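Local coordinates for protein gamma-D-glutamyl-L-lysine dipeptidyl-peptidase (Bacillus cereus ATCC 10987, PDB 3H41) that probably hydrolyses gamma-D-glutamyl-L-lysine bonds in murein peptides as an NlpC/P60 cysteine peptidase, releasing the dipeptide L-Ala-gamma-D-Glu, at residues L150-Y158 and K167-F177; P118-L129 and L140-L150. All coordinates share one frame; numbering follows the deposited sequence. Where two conformers were deposited one is given.

Interaction 1. Residues L150-Y158 and K167-F177; sequences LLSEDTISY and KAWLRKNDGTF
Lys172 runs across Tyr158 to the preceding turn; its flexible methylenes can pass the ring and the backbone carbonyls, and its ammonium can end among acceptors. Its CB packs on Ile156 O, which also accepts the Lys172 backbone N-H (N to O 2.9 Å, 167° at the hydrogen). CG sits over one face of the Tyr158 ring in a CH-pi contact, 4.1 Å from the ring centroid. CD passes Thr155 O at 3.6 Å, and CE passes Asp154 O at 3.2 Å. At the tip, NZ donates to Asp154 O (2.6 Å), tilted from the carbonyl plane; a salt bridge to Glu153 is less certain, because that carboxylate is crowded in the model. Asp154 OD1 accepts Ile156 N, making an Asx turn, and takes Ser157 OG from the opposite face of the carboxylate. The turn leads into strand 157-161 of an SH3-type domain, where Tyr158 and Leu170 form an antiparallel hydrogen-bonded pair. Phe177 brings the edge of its ring to Tyr158 CE1, while Leu150 CD2 makes a CH-pi contact over one face of the Phe177 ring. Leu150 CG lies anti to the backbone N (chi1 176°), which carries CD2, one of its two methyls, there. A water joins Tyr158 OH to Phe177 N.

Interaction 2. Residues P118-L129 and L140-L150; sequences PFVLVTKPTAIL and LEVSYNTRLPL
Leu121 CD1 lies over one face of the Arg147 guanidinium, toward its rim, 3.5 Å from Arg147 NE. In the guanidinium plane, NE and NH2 both hold Asn145 OD1, side-on, NE meeting it from above the carbonyl plane; NE also bonds Asn145 O weakly, and NH1 is hydrogen-bonded to Gln181 OE1. Arg147 CG stands over the Phe119 ring face in a CH-pi contact, 4.1 Å from the centroid; the bend at chi2 (102°) lets one arginine serve both ring and amide. At the edge of the Tyr144 ring lie Thr123 C and Lys124 O. Tyr144 and Asn145 are central in a type II turn, whose positive phi suits Asn145. Strand 119-122 pairs antiparallel with 147-150, and 126-129 with 140-143, the register shifting by one between them; Val120-Leu148 and Ala127-Val142 are hydrogen-bonded pairs. Thr126 OG1 donates to the anti lone pair of Glu141 OE2 (2.7 Å), which also accepts from Trp40 NE1. On the face bearing Val142, Leu129 CD1 meets Leu148 CD1 tip to tip (3.6 Å); separately, Val120 CG2 touches Leu150 CD1. In this SH3-type domain, strand 157-161 packs against Val120 and Leu148, strand 175-178 against Phe119 and Leu121, and helix 218-225 against Tyr144, Asn145 and Arg147.

From the N terminus, interaction 2 comes first: the chain leaves 118-129, turns back through the hairpin of strands 126-131 and 139-143, and closes the loop at 140-150. Interaction 1 opens where that ends, at the shared Leu150, and closes at 167-177 after the hairpin of strands 157-161 and 167-171. The two loops are therefore in series, neither nested nor crossed. They meet again in space, since strand 175-178, the last of interaction 1, pairs with strand 119-122, the first of interaction 2, and Lys124 NZ probably bonds Asn173 O. Strand 147-153 belongs to both, so together they tie the first, middle and last strands, in chain order, of the antiparallel sheet together.

Interaction 1. Residues L150-Y158 and K167-F177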
# COMPACT_ATOMS: atom_id res chain seq x y z
N LEU A 150 -9.76 13.99 -10.59
CA LEU A 150 -11.07 14.51 -10.31
C LEU A 150 -11.60 15.11 -11.61
O LEU A 150 -10.92 15.93 -12.22
CB LEU A 150 -11.01 15.60 -9.26
CG LEU A 150 -12.29 16.36 -8.88
CD1 LEU A 150 -13.31 15.45 -8.21
CD2 LEU A 150 -11.90 17.55 -7.97
N LEU A 151 -12.81 14.70 -11.99
CA LEU A 151 -13.48 15.33 -13.13
C LEU A 151 -14.53 16.37 -12.74
O LEU A 151 -14.65 17.40 -13.40
CB LEU A 151 -14.09 14.27 -14.02
CG LEU A 151 -13.14 13.21 -14.58
CD1 LEU A 151 -13.96 12.10 -15.22
CD2 LEU A 151 -12.15 13.80 -15.56
N SER A 152 -15.29 16.09 -11.69
CA SER A 152 -16.39 16.97 -11.24
C SER A 152 -16.87 16.50 -9.88
O SER A 152 -16.51 15.43 -9.42
CB SER A 152 -17.55 17.04 -12.27
OG SER A 152 -18.21 15.80 -12.45
N GLU A 153 -17.63 17.35 -9.22
CA GLU A 153 -18.14 17.12 -7.86
C GLU A 153 -19.58 17.63 -7.79
O GLU A 153 -19.87 18.73 -8.30
CB GLU A 153 -17.31 17.93 -6.88
CG GLU A 153 -17.76 17.81 -5.42
CD GLU A 153 -16.92 18.65 -4.48
OE1 GLU A 153 -16.05 19.39 -4.95
OE2 GLU A 153 -17.15 18.59 -3.25
N ASP A 154 -20.47 16.85 -7.19
CA ASP A 154 -21.80 17.37 -6.87
C ASP A 154 -22.01 17.29 -5.36
O ASP A 154 -21.05 17.12 -4.62
CB ASP A 154 -22.88 16.65 -7.66
CG ASP A 154 -22.96 15.16 -7.36
OD1 ASP A 154 -22.58 14.76 -6.24
OD2 ASP A 154 -23.43 14.41 -8.24
N THR A 155 -23.26 17.41 -4.91
CA THR A 155 -23.52 17.43 -3.49
C THR A 155 -23.29 16.09 -2.81
O THR A 155 -23.11 16.09 -1.61
CB THR A 155 -24.98 17.89 -3.15
OG1 THR A 155 -25.93 17.05 -3.79
CG2 THR A 155 -25.21 19.33 -3.61
N ILE A 156 -23.34 14.98 -3.55
CA ILE A 156 -23.16 13.67 -2.91
C ILE A 156 -21.89 12.89 -3.32
O ILE A 156 -21.55 11.88 -2.67
CB ILE A 156 -24.40 12.76 -3.06
CG1 ILE A 156 -24.67 12.41 -4.54
CG2 ILE A 156 -25.67 13.40 -2.38
CD1 ILE A 156 -25.58 11.17 -4.72
N SER A 157 -21.18 13.34 -4.36
CA SER A 157 -20.17 12.49 -5.02
C SER A 157 -19.04 13.24 -5.67
O SER A 157 -19.12 14.45 -5.90
CB SER A 157 -20.84 11.60 -6.08
OG SER A 157 -21.45 12.39 -7.07
N TYR A 158 -17.97 12.51 -5.95
CA TYR A 158 -16.92 12.99 -6.82
C TYR A 158 -16.98 12.10 -8.05
O TYR A 158 -17.19 10.89 -7.93
CB TYR A 158 -15.54 12.77 -6.22
CG TYR A 158 -15.29 13.43 -4.89
CD1 TYR A 158 -15.18 14.81 -4.79
CD2 TYR A 158 -15.12 12.67 -3.74
CE1 TYR A 158 -14.93 15.41 -3.56
CE2 TYR A 158 -14.87 13.28 -2.50
CZ TYR A 158 -14.78 14.64 -2.42
OH TYR A 158 -14.52 15.26 -1.22
N LYS A 167 -15.18 6.58 -16.88
CA LYS A 167 -15.54 7.51 -15.83
C LYS A 167 -16.36 6.76 -14.76
O LYS A 167 -17.08 5.79 -15.08
CB LYS A 167 -16.36 8.65 -16.42
CG LYS A 167 -15.60 9.46 -17.49
CD LYS A 167 -16.42 10.66 -17.96
CE LYS A 167 -15.66 11.56 -18.95
NZ LYS A 167 -15.12 10.81 -20.09
N ALA A 168 -16.19 7.21 -13.53
CA ALA A 168 -16.74 6.58 -12.35
C ALA A 168 -17.02 7.61 -11.30
O ALA A 168 -16.51 8.74 -11.33
CB ALA A 168 -15.74 5.55 -11.78
N TRP A 169 -17.75 7.19 -10.27
CA TRP A 169 -18.03 8.07 -9.16
C TRP A 169 -18.02 7.35 -7.82
O TRP A 169 -18.20 6.13 -7.78
CB TRP A 169 -19.35 8.76 -9.40
CG TRP A 169 -20.59 7.92 -9.26
CD1 TRP A 169 -21.25 7.24 -10.24
CD2 TRP A 169 -21.37 7.78 -8.07
NE1 TRP A 169 -22.38 6.64 -9.72
CE2 TRP A 169 -22.46 6.96 -8.38
CE3 TRP A 169 -21.20 8.24 -6.74
CZ2 TRP A 169 -23.44 6.59 -7.42
CZ3 TRP A 169 -22.16 7.86 -5.77
CH2 TRP A 169 -23.28 7.05 -6.13
N LEU A 170 -17.76 8.11 -6.76
CA LEU A 170 -17.81 7.59 -5.39
C LEU A 170 -18.48 8.60 -4.48
O LEU A 170 -18.49 9.80 -4.76
CB LEU A 170 -16.42 7.25 -4.84
CG LEU A 170 -15.40 8.35 -4.70
CD1 LEU A 170 -14.33 7.92 -3.66
CD2 LEU A 170 -14.78 8.67 -6.06
N ARG A 171 -19.07 8.11 -3.40
CA ARG A 171 -19.64 9.00 -2.39
C ARG A 171 -18.58 9.90 -1.82
O ARG A 171 -17.45 9.46 -1.61
CB ARG A 171 -20.29 8.19 -1.27
CG ARG A 171 -21.61 7.55 -1.62
CD ARG A 171 -22.75 8.54 -1.46
NE ARG A 171 -24.01 7.97 -1.94
CZ ARG A 171 -25.21 8.49 -1.74
NH1 ARG A 171 -25.37 9.65 -1.10
NH2 ARG A 171 -26.28 7.88 -2.27
N LYS A 172 -18.95 11.15 -1.58
CA LYS A 172 -18.04 12.11 -0.99
C LYS A 172 -17.41 11.69 0.34
O LYS A 172 -16.31 12.11 0.67
CB LYS A 172 -18.77 13.42 -0.76
CG LYS A 172 -18.75 14.31 -1.93
CD LYS A 172 -19.56 15.57 -1.59
CE LYS A 172 -18.99 16.76 -2.26
NZ LYS A 172 -20.00 17.85 -2.33
N ASN A 173 -18.15 10.93 1.14
CA ASN A 173 -17.64 10.49 2.42
C ASN A 173 -16.52 9.43 2.27
O ASN A 173 -15.83 9.11 3.25
CB ASN A 173 -18.75 9.89 3.27
CG ASN A 173 -19.69 10.93 3.87
OD1 ASN A 173 -19.27 12.04 4.21
ND2 ASN A 173 -20.96 10.57 4.01
N ASP A 174 -16.37 8.86 1.07
CA ASP A 174 -15.34 7.84 0.83
C ASP A 174 -14.02 8.41 0.35
O ASP A 174 -13.07 7.65 0.16
CB ASP A 174 -15.80 6.80 -0.19
CG ASP A 174 -16.78 5.80 0.38
OD1 ASP A 174 -16.66 5.47 1.58
OD2 ASP A 174 -17.65 5.31 -0.39
N GLY A 175 -13.94 9.72 0.13
CA GLY A 175 -12.73 10.30 -0.42
C GLY A 175 -12.55 11.76 -0.07
O GLY A 175 -13.43 12.38 0.55
N THR A 176 -11.40 12.29 -0.47
CA THR A 176 -11.00 13.68 -0.25
C THR A 176 -10.31 14.14 -1.52
O THR A 176 -9.57 13.35 -2.09
CB THR A 176 -9.93 13.70 0.88
OG1 THR A 176 -10.50 13.18 2.10
CG2 THR A 176 -9.35 15.09 1.10
N PHE A 177 -10.45 15.40 -1.93
CA PHE A 177 -9.62 15.80 -3.06
C PHE A 177 -8.46 16.69 -2.68
O PHE A 177 -8.49 17.38 -1.66
CB PHE A 177 -10.41 16.30 -4.29
CG PHE A 177 -10.81 17.72 -4.23
CD1 PHE A 177 -9.97 18.70 -4.71
CD2 PHE A 177 -12.07 18.07 -3.74
CE1 PHE A 177 -10.35 20.02 -4.69
CE2 PHE A 177 -12.47 19.39 -3.71
CZ PHE A 177 -11.61 20.37 -4.19
O HOH W 1 -23.12 11.43 0.12
O HOH W 2 -12.54 16.95 -0.10

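Interaction 2. Residues P118-L129 and L140-L150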
# COMPACT_ATOMS: atom_id res chain seq x y z
N PRO A 118 -5.51 17.77 -10.23
CA PRO A 118 -6.11 17.47 -8.94
C PRO A 118 -6.81 16.10 -8.94
O PRO A 118 -7.33 15.66 -9.97
CB PRO A 118 -7.10 18.61 -8.71
CG PRO A 118 -6.46 19.79 -9.50
CD PRO A 118 -5.90 19.10 -10.72
N PHE A 119 -6.77 15.43 -7.79
CA PHE A 119 -7.21 14.04 -7.69
C PHE A 119 -8.01 13.81 -6.43
O PHE A 119 -7.95 14.58 -5.48
CB PHE A 119 -6.05 13.05 -7.79
CG PHE A 119 -5.00 13.19 -6.70
CD1 PHE A 119 -5.25 12.77 -5.39
CD2 PHE A 119 -3.72 13.64 -7.01
CE1 PHE A 119 -4.28 12.89 -4.41
CE2 PHE A 119 -2.73 13.76 -6.02
CZ PHE A 119 -3.02 13.40 -4.71
N VAL A 120 -8.77 12.72 -6.45
CA VAL A 120 -9.50 12.24 -5.31
C VAL A 120 -8.67 11.12 -4.71
O VAL A 120 -8.19 10.24 -5.44
CB VAL A 120 -10.89 11.68 -5.71
CG1 VAL A 120 -11.60 11.05 -4.48
CG2 VAL A 120 -11.76 12.79 -6.33
N LEU A 121 -8.45 11.20 -3.41
CA LEU A 121 -7.73 10.17 -2.66
C LEU A 121 -8.78 9.42 -1.85
O LEU A 121 -9.59 10.02 -1.15
CB LEU A 121 -6.68 10.78 -1.75
CG LEU A 121 -5.78 9.70 -1.09
CD1 LEU A 121 -4.33 9.91 -1.32
CD2 LEU A 121 -6.09 9.73 0.40
N VAL A 122 -8.81 8.10 -1.97
CA VAL A 122 -9.80 7.31 -1.29
C VAL A 122 -9.36 7.24 0.19
O VAL A 122 -8.22 6.86 0.47
CB VAL A 122 -9.88 5.91 -1.90
CG1 VAL A 122 -10.79 5.02 -1.09
CG2 VAL A 122 -10.35 6.00 -3.32
N THR A 123 -10.24 7.59 1.12
CA THR A 123 -9.86 7.82 2.51
C THR A 123 -10.54 6.88 3.52
O THR A 123 -10.39 7.05 4.72
CB THR A 123 -10.10 9.30 2.91
OG1 THR A 123 -11.43 9.69 2.53
CG2 THR A 123 -9.08 10.20 2.21
N LYS A 124 -11.33 5.94 3.04
CA LYS A 124 -11.79 4.81 3.85
C LYS A 124 -10.98 3.55 3.49
O LYS A 124 -10.40 3.46 2.43
CB LYS A 124 -13.27 4.55 3.58
CG LYS A 124 -14.17 5.70 4.02
CD LYS A 124 -14.37 5.67 5.52
CE LYS A 124 -15.50 6.62 5.95
NZ LYS A 124 -15.13 8.05 5.67
N PRO A 125 -10.99 2.54 4.38
CA PRO A 125 -10.15 1.34 4.13
C PRO A 125 -10.31 0.72 2.74
O PRO A 125 -9.34 0.42 2.05
CB PRO A 125 -10.61 0.38 5.23
CG PRO A 125 -11.05 1.31 6.35
CD PRO A 125 -11.74 2.44 5.65
N THR A 126 -11.56 0.52 2.35
CA THR A 126 -11.89 0.36 0.95
C THR A 126 -13.18 1.15 0.68
O THR A 126 -13.88 1.58 1.61
CB THR A 126 -12.11 -1.10 0.52
OG1 THR A 126 -13.28 -1.65 1.15
CG2 THR A 126 -10.86 -1.98 0.80
N ALA A 127 -13.48 1.35 -0.59
CA ALA A 127 -14.74 2.01 -0.98
C ALA A 127 -15.17 1.48 -2.31
O ALA A 127 -14.32 0.98 -3.05
CB ALA A 127 -14.51 3.54 -1.09
N ILE A 128 -16.45 1.64 -2.65
CA ILE A 128 -16.98 1.26 -3.97
C ILE A 128 -17.01 2.46 -4.95
O ILE A 128 -17.54 3.52 -4.65
CB ILE A 128 -18.38 0.59 -3.88
CG1 ILE A 128 -18.36 -0.55 -2.84
CG2 ILE A 128 -18.90 0.03 -5.33
CD1 ILE A 128 -17.33 -1.65 -3.11
N LEU A 129 -16.38 2.25 -6.11
CA LEU A 129 -16.49 3.15 -7.28
C LEU A 129 -17.53 2.59 -8.21
O LEU A 129 -17.52 1.37 -8.47
CB LEU A 129 -15.16 3.20 -8.04
CG LEU A 129 -14.06 4.08 -7.53
CD1 LEU A 129 -12.87 3.95 -8.43
CD2 LEU A 129 -14.56 5.49 -7.52
N LEU A 140 -16.31 -1.16 -8.84
CA LEU A 140 -14.99 -1.65 -8.40
C LEU A 140 -14.78 -1.27 -6.95
O LEU A 140 -14.93 -0.10 -6.55
CB LEU A 140 -13.88 -1.02 -9.25
CG LEU A 140 -12.45 -1.47 -8.94
CD1 LEU A 140 -12.34 -3.00 -9.21
CD2 LEU A 140 -11.46 -0.71 -9.83
N GLU A 141 -14.42 -2.27 -6.14
CA GLU A 141 -13.99 -1.96 -4.77
C GLU A 141 -12.51 -1.52 -4.79
O GLU A 141 -11.63 -2.31 -5.16
CB GLU A 141 -14.18 -3.17 -3.86
CG GLU A 141 -13.83 -2.85 -2.40
CD GLU A 141 -14.04 -4.04 -1.45
OE1 GLU A 141 -14.41 -5.14 -1.90
OE2 GLU A 141 -13.86 -3.87 -0.23
N VAL A 142 -12.24 -0.30 -4.33
CA VAL A 142 -10.89 0.25 -4.38
C VAL A 142 -10.34 0.46 -2.97
O VAL A 142 -11.09 0.66 -1.99
CB VAL A 142 -10.83 1.55 -5.18
CG1 VAL A 142 -11.09 1.25 -6.68
CG2 VAL A 142 -11.83 2.59 -4.66
N SER A 143 -9.01 0.46 -2.88
CA SER A 143 -8.31 0.65 -1.62
C SER A 143 -8.12 2.11 -1.18
O SER A 143 -7.90 2.99 -1.98
CB SER A 143 -6.91 0.04 -1.76
OG SER A 143 -6.07 0.34 -0.64
N TYR A 144 -8.15 2.33 0.13
CA TYR A 144 -7.51 3.46 0.77
C TYR A 144 -6.24 3.78 -0.00
O TYR A 144 -5.47 2.89 -0.38
CB TYR A 144 -7.14 3.10 2.23
CG TYR A 144 -6.56 4.27 2.96
CD1 TYR A 144 -7.37 5.30 3.40
CD2 TYR A 144 -5.18 4.40 3.14
CE1 TYR A 144 -6.84 6.41 4.05
CE2 TYR A 144 -4.63 5.53 3.78
CZ TYR A 144 -5.48 6.54 4.23
OH TYR A 144 -5.03 7.70 4.85
N ASN A 145 -6.05 5.06 -0.26
CA ASN A 145 -4.81 5.59 -0.85
C ASN A 145 -4.76 5.50 -2.37
O ASN A 145 -3.75 5.86 -2.97
CB ASN A 145 -3.55 4.94 -0.26
CG ASN A 145 -2.29 5.74 -0.56
OD1 ASN A 145 -2.28 6.98 -0.47
ND2 ASN A 145 -1.22 5.03 -0.95
N THR A 146 -5.82 5.01 -2.99
CA THR A 146 -6.03 5.08 -4.45
C THR A 146 -6.23 6.55 -4.82
O THR A 146 -6.95 7.27 -4.11
CB THR A 146 -7.25 4.24 -4.86
OG1 THR A 146 -7.04 2.84 -4.48
CG2 THR A 146 -7.55 4.37 -6.38
N ARG A 147 -5.56 7.01 -5.89
CA ARG A 147 -5.70 8.37 -6.38
C ARG A 147 -6.17 8.33 -7.82
O ARG A 147 -5.54 7.70 -8.64
CB ARG A 147 -4.39 9.15 -6.32
CG ARG A 147 -3.77 9.25 -4.94
CD ARG A 147 -2.59 8.25 -4.78
NE ARG A 147 -2.03 8.35 -3.44
CZ ARG A 147 -1.25 9.35 -3.02
NH1 ARG A 147 -0.87 10.32 -3.83
NH2 ARG A 147 -0.83 9.36 -1.77
N LEU A 148 -7.27 9.02 -8.11
CA LEU A 148 -7.77 9.14 -9.47
C LEU A 148 -8.09 10.60 -9.80
O LEU A 148 -8.59 11.34 -8.95
CB LEU A 148 -8.99 8.25 -9.67
CG LEU A 148 -8.77 6.75 -9.47
CD1 LEU A 148 -10.11 6.05 -9.26
CD2 LEU A 148 -8.00 6.09 -10.62
N PRO A 149 -7.82 11.00 -11.04
CA PRO A 149 -8.08 12.41 -11.38
C PRO A 149 -9.55 12.82 -11.17
O PRO A 149 -10.47 12.09 -11.55
CB PRO A 149 -7.74 12.48 -12.87
CG PRO A 149 -6.83 11.34 -13.14
CD PRO A 149 -7.23 10.27 -12.17
N LEU A 150 -9.76 13.99 -10.59
CA LEU A 150 -11.07 14.51 -10.31
C LEU A 150 -11.60 15.11 -11.61
O LEU A 150 -10.92 15.93 -12.22
CB LEU A 150 -11.01 15.60 -9.26
CG LEU A 150 -12.29 16.36 -8.88
CD1 LEU A 150 -13.31 15.45 -8.21
CD2 LEU A 150 -11.90 17.55 -7.97
O HOH W 3 -8.51 17.12 -11.82